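Local coordinates for protein tyrosyl-DNA phosphodiesterase 2 (Danio rerio, PDB 4F1H) that belongs to the endonuclease/exonuclease/phosphatase family with its DNase I-like fold, and holds a magnesium ion and DNA, at residues 41-44 / 45-49; 53-57 / 58-62; 211-214 / 215-218. One frame throughout, in Å; residues are numbered along the deposited sequence. Where two conformers were deposited one is given.

Interaction 1. Residues 41-44 / 45-49; sequences QELI and PAYVQ
Strand 37-43 passes into helix 45-54 through I44, which sits at the N-cap position, and its carbonyl accepts a bond of the first helical turn: V48 N donates to I44 O over 3.0 Å, nearly straight at 164°, and the N-H arrives almost along the C=O axis. P45 opens the helix, where its lack of an N-H costs no helical bond, and its own carbonyl accepts from Q49 N, the next helical bond. Ahead of the cap the strand is kinked, E42 and L43 both facing F69 in a G1 beta bulge. The I44 side chain lies against the start of the helix. Its CG1 is set between the backbone N and the carbonyl carbon (chi1 63°), a setting that turns it along the first turn, 3.9 Å from Y47 CB, while CD1 ends near CB of A46. L43 meets the helix with both methyls: CD2 comes obliquely to the tyrosine ring, 3.7 Å from Y47 CD1, the two side chains crossing at about a right angle, and CD1 rests more loosely on V48 CG2. Y47 has CG anti to its own N (chi1 -159°), which swings the ring away from I44 and sets CD1 by the L43 methyl. The backbone N of I44 is buried with no partner in the model. On the strand side, E42 OE1 accepts from L14 N, and E42 also packs on a DNA phosphate. Y47 is covered by helix 19-33 through L19, A23 and L26, I44 also rests on L19, and L43 and P45 lean on F69, so that this corner packs against helix 19-33 on one hand and strand 69-75 of the six-stranded sheet on the other.

Interaction 2. Residues 53-57 / 58-62; sequences KRAVS and YLFFE
A55 and Y58 bracket a type I beta turn closed by Y58 N donating to A55 O (3.1 Å, 152°); it follows directly on the end of helix 45-54 and delivers the chain into strand 58-62. A55 is also the centre of an inverse gamma turn, whose V56 N to R54 O bond is weak. The donor of Y58 stands above the carbonyl plane of A55, 42° out of it. Round the same oxygen two aromatic rings present their edges: F60 brings CE1 to 3.8 Å from A55 O, and Y58 lies with its CD1 edge toward it. The methyl of A55 fits beside both rings, 4.0 Å from Y58 CD1 and 4.2 Å from F60 CZ. With CG anti to its carbonyl carbon (chi1 -69°), the Y58 ring passes close to the S57 carbonyl carbon, while its OH is hydrogen-bonded to P35 O and R75 NH1. A water donates to A55 O and, at 3.0 Å, to Y58 O. The A55 carbonyl thus accepts one N-H and one water proton, with two ring edges farther off, whose weakly positive C-H groups are probably compatible with an acceptor oxygen at this longer range, consistent with a polar turn beside aromatic rings.

Interaction 3. Residues 211-214 / 215-218; sequences RSAK and TAPP
S212 and P218 face each other across the open ends of this loop: the serine OG stands over the proline backbone, 3.5 Å from P218 CA, with P218 CB slightly farther away. That oxygen lies beside its own N and anti to its carbonyl carbon (chi1 -55°), a position from which it also hydrogen-bonds V219 N, tying the start of the loop to its exit. Deeper in, the methyl of A213 points toward the returning chain and meets two side chains there: OG1 of T215 alongside at 3.9 Å, and the methyl of A216, with A213 CB and A216 CB 4.4 Å apart. The two alanines pack on Q108 of strand 108-114. K214 turns the other way. Only its CB comes near T215, and the rest of the chain, bent at chi2, runs outward toward E143. Behind the turn R211 folds back on its neighbour, NE donating to S212 O over 2.9 Å at 144°, with the donor tilted 25° from the carbonyl plane; its NH1 and NH2 are bonded to the carbonyls of A145, P142 and A141, so four backbone oxygens hold the guanidinium group. The type I beta turn from A213 to A216 has no closing hydrogen bond, and A213 O and A216 O, both acceptors, come to 3.2 Å without bonding. A water 2.9 Å from A213 O also lies near P217 O and can link the two limbs, though it has more acceptors near than protons. This surface turn, followed by two prolines, connects strand 202-211 of one sheet to strand 220-227 of the other in the two-sheet, DNase I-like fold.

Overall arrangement
Interactions 1 and 2 lie at the two ends of helix 45-54, their centres 12 Å apart: one joins strand 37-43 to the helix, the other leads from it to strand 58-62 of the same sheet. They touch where V48 meets F60 and E62. Interaction 1 is the one near the bound ligands, with the I44 side chain about 10 Å from the magnesium ion and the nearest atom about 4 Å from DNA; the nearest atom of interaction 2 is about 17 Å from the DNA. Interaction 3 lies on the opposite side of the chain's centre from interaction 1, 34 Å between centres, and its nearest atom is about 23 Å from DNA.

Interaction 1. Residues 41-44 / 45-49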
ATOM      1  N   GLN B  41     -15.525  17.478  -2.371  1.00 12.39           N
ATOM      2  CA  GLN B  41     -15.305  17.232  -0.943  1.00 11.95           C
ATOM      3  C   GLN B  41     -15.116  18.525  -0.172  1.00 15.33           C
ATOM      4  O   GLN B  41     -14.723  19.542  -0.739  1.00 14.50           O
ATOM      5  CB  GLN B  41     -14.129  16.241  -0.709  1.00 14.30           C
ATOM      6  CG  GLN B  41     -14.289  14.930  -1.492  1.00 12.85           C
ATOM      7  CD  GLN B  41     -13.791  15.087  -2.937  1.00 15.65           C
ATOM      8  OE1 GLN B  41     -12.802  15.795  -3.195  1.00 16.06           O
ATOM      9  NE2 GLN B  41     -14.481  14.461  -3.873  1.00 13.68           N
ATOM     10  N   GLU B  42     -15.444  18.492   1.123  1.00 13.34           N
ATOM     11  CA  GLU B  42     -15.298  19.649   2.006  1.00 13.16           C
ATOM     12  C   GLU B  42     -16.144  20.840   1.547  1.00 14.93           C
ATOM     13  O   GLU B  42     -15.759  22.014   1.689  1.00 16.58           O
ATOM     14  CB  GLU B  42     -13.813  19.973   2.203  1.00 18.04           C
ATOM     15  CG  GLU B  42     -13.503  20.506   3.575  1.00 26.42           C
ATOM     16  CD  GLU B  42     -12.017  20.758   3.768  1.00 21.92           C
ATOM     17  OE1 GLU B  42     -11.677  21.940   3.903  1.00 23.40           O
ATOM     18  OE2 GLU B  42     -11.225  19.768   3.785  1.00 25.97           O
ATOM     19  N   LEU B  43     -17.338  20.525   1.040  1.00 13.97           N
ATOM     20  CA  LEU B  43     -18.379  21.557   0.900  1.00 15.57           C
ATOM     21  C   LEU B  43     -18.808  21.999   2.297  1.00 17.88           C
ATOM     22  O   LEU B  43     -18.735  21.219   3.256  1.00 16.67           O
ATOM     23  CB  LEU B  43     -19.594  20.946   0.220  1.00 14.39           C
ATOM     24  CG  LEU B  43     -19.349  20.598  -1.249  1.00 15.20           C
ATOM     25  CD1 LEU B  43     -20.479  19.721  -1.726  1.00 15.92           C
ATOM     26  CD2 LEU B  43     -19.288  21.836  -2.052  1.00 15.43           C
ATOM     27  N   ILE B  44     -19.236  23.249   2.420  1.00 17.03           N
ATOM     28  CA  ILE B  44     -19.979  23.704   3.600  1.00 16.89           C
ATOM     29  C   ILE B  44     -21.278  24.299   3.099  1.00 19.18           C
ATOM     30  O   ILE B  44     -21.402  24.604   1.904  1.00 17.76           O
ATOM     31  CB  ILE B  44     -19.191  24.716   4.447  1.00 16.43           C
ATOM     32  CG1 ILE B  44     -18.900  25.987   3.657  1.00 18.33           C
ATOM     33  CG2 ILE B  44     -17.894  24.097   4.999  1.00 19.19           C
ATOM     34  CD1 ILE B  44     -18.286  27.106   4.528  1.00 23.39           C
ATOM     35  N   PRO B  45     -22.278  24.447   3.979  1.00 19.51           N
ATOM     36  CA  PRO B  45     -23.577  24.911   3.467  1.00 19.86           C
ATOM     37  C   PRO B  45     -23.529  26.244   2.667  1.00 18.87           C
ATOM     38  O   PRO B  45     -24.209  26.310   1.643  1.00 21.53           O
ATOM     39  CB  PRO B  45     -24.409  25.068   4.750  1.00 21.39           C
ATOM     40  CG  PRO B  45     -23.849  23.990   5.661  1.00 19.78           C
ATOM     41  CD  PRO B  45     -22.349  24.014   5.393  1.00 18.06           C
ATOM     42  N   ALA B  46     -22.748  27.230   3.111  1.00 21.11           N
ATOM     43  CA  ALA B  46     -22.636  28.519   2.373  1.00 18.08           C
ATOM     44  C   ALA B  46     -22.166  28.272   0.948  1.00 26.18           C
ATOM     45  O   ALA B  46     -22.663  28.867  -0.000  1.00 26.56           O
ATOM     46  CB  ALA B  46     -21.678  29.459   3.075  1.00 21.89           C
ATOM     47  N   TYR B  47     -21.193  27.381   0.808  1.00 22.44           N
ATOM     48  CA  TYR B  47     -20.628  27.053  -0.494  1.00 21.05           C
ATOM     49  C   TYR B  47     -21.641  26.349  -1.410  1.00 18.94           C
ATOM     50  O   TYR B  47     -21.811  26.722  -2.571  1.00 20.77           O
ATOM     51  CB  TYR B  47     -19.392  26.176  -0.256  1.00 19.73           C
ATOM     52  CG  TYR B  47     -18.399  26.137  -1.408  1.00 18.43           C
ATOM     53  CD1 TYR B  47     -18.685  25.405  -2.560  1.00 18.99           C
ATOM     54  CD2 TYR B  47     -17.187  26.797  -1.316  1.00 22.53           C
ATOM     55  CE1 TYR B  47     -17.779  25.354  -3.608  1.00 18.64           C
ATOM     56  CE2 TYR B  47     -16.258  26.770  -2.382  1.00 19.77           C
ATOM     57  CZ  TYR B  47     -16.566  26.019  -3.488  1.00 17.99           C
ATOM     58  OH  TYR B  47     -15.652  26.001  -4.507  1.00 18.16           O
ATOM     59  N   VAL B  48     -22.316  25.325  -0.896  0.55 19.86           N
ATOM     60  CA  VAL B  48     -23.220  24.571  -1.735  0.55 20.98           C
ATOM     61  C   VAL B  48     -24.443  25.437  -2.073  0.55 22.74           C
ATOM     62  O   VAL B  48     -25.046  25.266  -3.128  0.55 26.13           O
ATOM     63  CB  VAL B  48     -23.597  23.187  -1.115  0.55 27.89           C
ATOM     64  CG1 VAL B  48     -24.739  23.317  -0.134  0.55 26.26           C
ATOM     65  CG2 VAL B  48     -23.951  22.201  -2.219  0.55 26.59           C
ATOM     66  N   GLN B  49     -24.765  26.380  -1.181  1.00 26.36           N
ATOM     67  CA  GLN B  49     -25.847  27.346  -1.392  1.00 30.85           C
ATOM     68  C   GLN B  49     -25.516  28.136  -2.658  1.00 30.33           C
ATOM     69  O   GLN B  49     -26.330  28.208  -3.595  1.00 34.38           O
ATOM     70  CB  GLN B  49     -25.983  28.279  -0.169  1.00 37.06           C
ATOM     71  CG  GLN B  49     -27.315  29.021  -0.060  1.00 45.28           C
ATOM     72  CD  GLN B  49     -27.427  29.917   1.191  1.00 46.67           C
ATOM     73  OE1 GLN B  49     -26.857  29.629   2.246  1.00 49.99           O
ATOM     74  NE2 GLN B  49     -28.180  31.000   1.064  1.00 43.00           N
TER

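Interaction 2. Residues 53-57 / 58-62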
ATOM      1  N   LYS B  53     -27.352  27.811  -6.758  1.00 29.33           N
ATOM      2  CA  LYS B  53     -27.857  29.013  -7.439  1.00 32.36           C
ATOM      3  C   LYS B  53     -27.300  29.166  -8.855  1.00 33.32           C
ATOM      4  O   LYS B  53     -28.024  29.578  -9.776  1.00 32.59           O
ATOM      5  CB  LYS B  53     -27.487  30.260  -6.622  1.00 43.62           C
ATOM      6  CG  LYS B  53     -28.598  31.305  -6.450  1.00 59.97           C
ATOM      7  CD  LYS B  53     -28.777  32.192  -7.682  1.00 69.35           C
ATOM      8  CE  LYS B  53     -29.444  33.526  -7.318  1.00 72.37           C
ATOM      9  NZ  LYS B  53     -30.621  33.341  -6.410  1.00 73.71           N
ATOM     10  N   ARG B  54     -26.015  28.852  -9.020  0.51 30.29           N
ATOM     11  CA  ARG B  54     -25.312  29.076 -10.283  0.51 28.59           C
ATOM     12  C   ARG B  54     -25.390  27.880 -11.224  0.51 30.16           C
ATOM     13  O   ARG B  54     -25.700  28.029 -12.407  0.51 30.80           O
ATOM     14  CB  ARG B  54     -23.836  29.405 -10.022  0.51 30.06           C
ATOM     15  CG  ARG B  54     -23.533  30.869  -9.740  0.51 35.45           C
ATOM     16  CD  ARG B  54     -23.383  31.685 -11.027  0.51 45.23           C
ATOM     17  NE  ARG B  54     -22.330  31.197 -11.927  0.51 49.88           N
ATOM     18  CZ  ARG B  54     -21.048  31.556 -11.860  0.51 52.80           C
ATOM     19  NH1 ARG B  54     -20.632  32.396 -10.918  0.51 52.87           N
ATOM     20  NH2 ARG B  54     -20.176  31.068 -12.733  0.51 54.29           N
ATOM     21  N   ALA B  55     -25.090  26.692 -10.695  1.00 24.31           N
ATOM     22  CA  ALA B  55     -24.950  25.498 -11.528  1.00 23.95           C
ATOM     23  C   ALA B  55     -26.277  24.804 -11.745  1.00 26.86           C
ATOM     24  O   ALA B  55     -26.483  23.637 -11.344  1.00 26.72           O
ATOM     25  CB  ALA B  55     -23.892  24.524 -10.911  1.00 23.40           C
ATOM     26  N   VAL B  56     -27.187  25.507 -12.420  1.00 26.40           N
ATOM     27  CA  VAL B  56     -28.548  24.997 -12.553  1.00 29.10           C
ATOM     28  C   VAL B  56     -28.686  23.795 -13.499  1.00 24.95           C
ATOM     29  O   VAL B  56     -29.739  23.152 -13.541  1.00 32.07           O
ATOM     30  CB  VAL B  56     -29.549  26.130 -12.931  1.00 38.57           C
ATOM     31  CG1 VAL B  56     -29.630  27.154 -11.799  1.00 42.98           C
ATOM     32  CG2 VAL B  56     -29.128  26.795 -14.199  1.00 37.50           C
ATOM     33  N   SER B  57     -27.617  23.455 -14.222  1.00 21.79           N
ATOM     34  CA  SER B  57     -27.620  22.282 -15.078  1.00 21.93           C
ATOM     35  C   SER B  57     -27.433  20.968 -14.297  1.00 20.36           C
ATOM     36  O   SER B  57     -27.502  19.895 -14.903  1.00 19.32           O
ATOM     37  CB  SER B  57     -26.483  22.376 -16.085  1.00 26.48           C
ATOM     38  OG  SER B  57     -26.733  23.432 -16.986  1.00 36.78           O
ATOM     39  N   TYR B  58     -27.211  21.077 -12.980  1.00 19.37           N
ATOM     40  CA  TYR B  58     -26.851  19.908 -12.168  1.00 14.57           C
ATOM     41  C   TYR B  58     -27.873  19.578 -11.094  1.00 16.21           C
ATOM     42  O   TYR B  58     -28.460  20.492 -10.480  1.00 18.98           O
ATOM     43  CB  TYR B  58     -25.468  20.108 -11.510  1.00 15.39           C
ATOM     44  CG  TYR B  58     -24.360  20.082 -12.533  1.00 16.93           C
ATOM     45  CD1 TYR B  58     -23.965  21.252 -13.169  1.00 19.64           C
ATOM     46  CD2 TYR B  58     -23.713  18.888 -12.866  1.00 17.99           C
ATOM     47  CE1 TYR B  58     -22.947  21.223 -14.167  1.00 19.62           C
ATOM     48  CE2 TYR B  58     -22.671  18.862 -13.831  1.00 16.86           C
ATOM     49  CZ  TYR B  58     -22.327  20.024 -14.477  1.00 16.37           C
ATOM     50  OH  TYR B  58     -21.308  19.952 -15.438  1.00 19.96           O
ATOM     51  N   LEU B  59     -28.044  18.275 -10.874  1.00 15.68           N
ATOM     52  CA  LEU B  59     -28.779  17.708  -9.745  1.00 16.16           C
ATOM     53  C   LEU B  59     -27.747  17.428  -8.646  1.00 17.48           C
ATOM     54  O   LEU B  59     -26.731  16.764  -8.922  1.00 18.96           O
ATOM     55  CB  LEU B  59     -29.440  16.411 -10.212  1.00 16.31           C
ATOM     56  CG  LEU B  59     -30.061  15.513  -9.140  1.00 15.75           C
ATOM     57  CD1 LEU B  59     -31.161  16.273  -8.400  1.00 21.43           C
ATOM     58  CD2 LEU B  59     -30.620  14.229  -9.827  1.00 19.09           C
ATOM     59  N   PHE B  60     -28.024  17.881  -7.414  1.00 16.00           N
ATOM     60  CA  PHE B  60     -27.040  17.825  -6.312  1.00 14.93           C
ATOM     61  C   PHE B  60     -27.435  16.764  -5.274  1.00 18.52           C
ATOM     62  O   PHE B  60     -28.609  16.701  -4.870  1.00 20.44           O
ATOM     63  CB  PHE B  60     -27.044  19.154  -5.570  1.00 18.25           C
ATOM     64  CG  PHE B  60     -26.257  20.245  -6.234  1.00 21.20           C
ATOM     65  CD1 PHE B  60     -26.729  20.859  -7.383  1.00 26.12           C
ATOM     66  CD2 PHE B  60     -25.068  20.688  -5.670  1.00 21.27           C
ATOM     67  CE1 PHE B  60     -26.009  21.879  -8.003  1.00 24.06           C
ATOM     68  CE2 PHE B  60     -24.347  21.730  -6.273  1.00 22.48           C
ATOM     69  CZ  PHE B  60     -24.824  22.316  -7.449  1.00 23.04           C
ATOM     70  N   PHE B  61     -26.462  15.964  -4.811  1.00 13.82           N
ATOM     71  CA  PHE B  61     -26.638  15.102  -3.636  1.00 15.81           C
ATOM     72  C   PHE B  61     -25.558  15.473  -2.652  1.00 17.08           C
ATOM     73  O   PHE B  61     -24.408  15.616  -3.037  1.00 16.94           O
ATOM     74  CB  PHE B  61     -26.504  13.644  -4.045  1.00 17.38           C
ATOM     75  CG  PHE B  61     -27.634  13.193  -4.903  1.00 17.22           C
ATOM     76  CD1 PHE B  61     -28.823  12.750  -4.314  1.00 21.83           C
ATOM     77  CD2 PHE B  61     -27.575  13.334  -6.292  1.00 17.78           C
ATOM     78  CE1 PHE B  61     -29.927  12.400  -5.108  1.00 23.53           C
ATOM     79  CE2 PHE B  61     -28.672  12.985  -7.095  1.00 23.60           C
ATOM     80  CZ  PHE B  61     -29.855  12.526  -6.502  1.00 21.09           C
ATOM     81  N   GLU B  62     -25.922  15.622  -1.382  1.00 14.21           N
ATOM     82  CA  GLU B  62     -24.959  16.065  -0.366  1.00 14.90           C
ATOM     83  C   GLU B  62     -24.766  14.990   0.702  1.00 16.46           C
ATOM     84  O   GLU B  62     -25.718  14.258   1.056  1.00 18.41           O
ATOM     85  CB  GLU B  62     -25.450  17.395   0.262  1.00 20.93           C
ATOM     86  CG  GLU B  62     -25.548  18.589  -0.748  1.00 20.11           C
ATOM     87  CD  GLU B  62     -26.353  19.813  -0.196  1.00 29.60           C
ATOM     88  OE1 GLU B  62     -27.092  20.446  -1.002  1.00 35.51           O
ATOM     89  OE2 GLU B  62     -26.232  20.134   1.013  1.00 39.33           O
TER
HETATM   90  O   HOH W   1     -29.400  23.320  -9.979  1.00 57.43           O

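Interaction 3. Residues 211-214 / 215-218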
ATOM      1  N   ARG B 211     -13.835   0.522 -12.179  1.00 19.72           N
ATOM      2  CA  ARG B 211     -14.110  -0.897 -12.450  1.00 18.00           C
ATOM      3  C   ARG B 211     -15.096  -0.992 -13.619  1.00 21.09           C
ATOM      4  O   ARG B 211     -16.067  -0.219 -13.698  1.00 20.34           O
ATOM      5  CB  ARG B 211     -14.700  -1.587 -11.215  1.00 18.05           C
ATOM      6  CG  ARG B 211     -14.750  -3.122 -11.369  1.00 18.91           C
ATOM      7  CD  ARG B 211     -15.882  -3.691 -10.533  1.00 21.22           C
ATOM      8  NE  ARG B 211     -17.148  -3.504 -11.224  1.00 22.05           N
ATOM      9  CZ  ARG B 211     -18.328  -3.873 -10.740  1.00 24.14           C
ATOM     10  NH1 ARG B 211     -19.416  -3.682 -11.462  1.00 21.95           N
ATOM     11  NH2 ARG B 211     -18.417  -4.415  -9.537  1.00 22.44           N
ATOM     12  N   SER B 212     -14.834  -1.899 -14.574  1.00 20.69           N
ATOM     13  CA  SER B 212     -15.782  -2.071 -15.674  1.00 22.70           C
ATOM     14  C   SER B 212     -17.013  -2.850 -15.245  1.00 23.51           C
ATOM     15  O   SER B 212     -17.062  -3.435 -14.162  1.00 23.59           O
ATOM     16  CB  SER B 212     -15.131  -2.804 -16.854  1.00 25.80           C
ATOM     17  OG  SER B 212     -13.957  -2.144 -17.271  1.00 31.79           O
ATOM     18  N   ALA B 213     -18.012  -2.848 -16.124  1.00 21.60           N
ATOM     19  CA  ALA B 213     -19.193  -3.707 -15.974  1.00 21.77           C
ATOM     20  C   ALA B 213     -18.837  -4.981 -16.722  1.00 34.74           C
ATOM     21  O   ALA B 213     -18.215  -4.898 -17.789  1.00 33.88           O
ATOM     22  CB  ALA B 213     -20.394  -3.060 -16.663  1.00 22.77           C
ATOM     23  N   LYS B 214     -19.229  -6.139 -16.182  1.00 35.97           N
ATOM     24  CA  LYS B 214     -19.141  -7.423 -16.918  1.00 44.88           C
ATOM     25  C   LYS B 214     -20.032  -7.498 -18.163  1.00 47.76           C
ATOM     26  O   LYS B 214     -19.751  -8.266 -19.092  1.00 55.78           O
ATOM     27  CB  LYS B 214     -19.531  -8.586 -16.010  1.00 49.71           C
ATOM     28  CG  LYS B 214     -18.801  -8.642 -14.698  1.00 54.03           C
ATOM     29  CD  LYS B 214     -17.426  -9.250 -14.862  1.00 63.04           C
ATOM     30  CE  LYS B 214     -16.827  -9.576 -13.501  1.00 70.83           C
ATOM     31  NZ  LYS B 214     -15.492 -10.243 -13.585  1.00 73.82           N
ATOM     32  N   THR B 215     -21.107  -6.711 -18.169  1.00 40.04           N
ATOM     33  CA  THR B 215     -22.134  -6.770 -19.216  1.00 41.43           C
ATOM     34  C   THR B 215     -21.820  -5.910 -20.444  1.00 44.18           C
ATOM     35  O   THR B 215     -22.614  -5.840 -21.388  1.00 51.48           O
ATOM     36  CB  THR B 215     -23.494  -6.326 -18.639  1.00 39.49           C
ATOM     37  OG1 THR B 215     -23.410  -4.962 -18.182  1.00 38.33           O
ATOM     38  CG2 THR B 215     -23.890  -7.229 -17.469  1.00 37.43           C
ATOM     39  N   ALA B 216     -20.664  -5.251 -20.425  1.00 37.11           N
ATOM     40  CA  ALA B 216     -20.291  -4.311 -21.479  1.00 37.99           C
ATOM     41  C   ALA B 216     -18.794  -4.467 -21.769  1.00 36.81           C
ATOM     42  O   ALA B 216     -18.070  -5.079 -20.968  1.00 37.14           O
ATOM     43  CB  ALA B 216     -20.618  -2.884 -21.041  1.00 38.43           C
ATOM     44  N   PRO B 217     -18.311  -3.936 -22.910  1.00 41.94           N
ATOM     45  CA  PRO B 217     -16.858  -4.010 -23.134  1.00 43.39           C
ATOM     46  C   PRO B 217     -16.125  -3.196 -22.073  1.00 41.06           C
ATOM     47  O   PRO B 217     -16.703  -2.222 -21.581  1.00 35.16           O
ATOM     48  CB  PRO B 217     -16.674  -3.342 -24.506  1.00 48.37           C
ATOM     49  CG  PRO B 217     -18.030  -3.396 -25.158  1.00 46.69           C
ATOM     50  CD  PRO B 217     -19.019  -3.292 -24.032  1.00 41.12           C
ATOM     51  N   PRO B 218     -14.880  -3.567 -21.739  1.00 40.91           N
ATOM     52  CA  PRO B 218     -14.170  -2.879 -20.651  1.00 37.94           C
ATOM     53  C   PRO B 218     -14.028  -1.390 -20.925  1.00 37.97           C
ATOM     54  O   PRO B 218     -13.962  -0.950 -22.083  1.00 32.32           O
ATOM     55  CB  PRO B 218     -12.796  -3.558 -20.631  1.00 42.74           C
ATOM     56  CG  PRO B 218     -13.016  -4.887 -21.314  1.00 45.73           C
ATOM     57  CD  PRO B 218     -14.036  -4.589 -22.381  1.00 44.69           C
TER
HETATM   58  O   HOH W   2     -17.706  -2.311 -18.934  1.00 25.37           O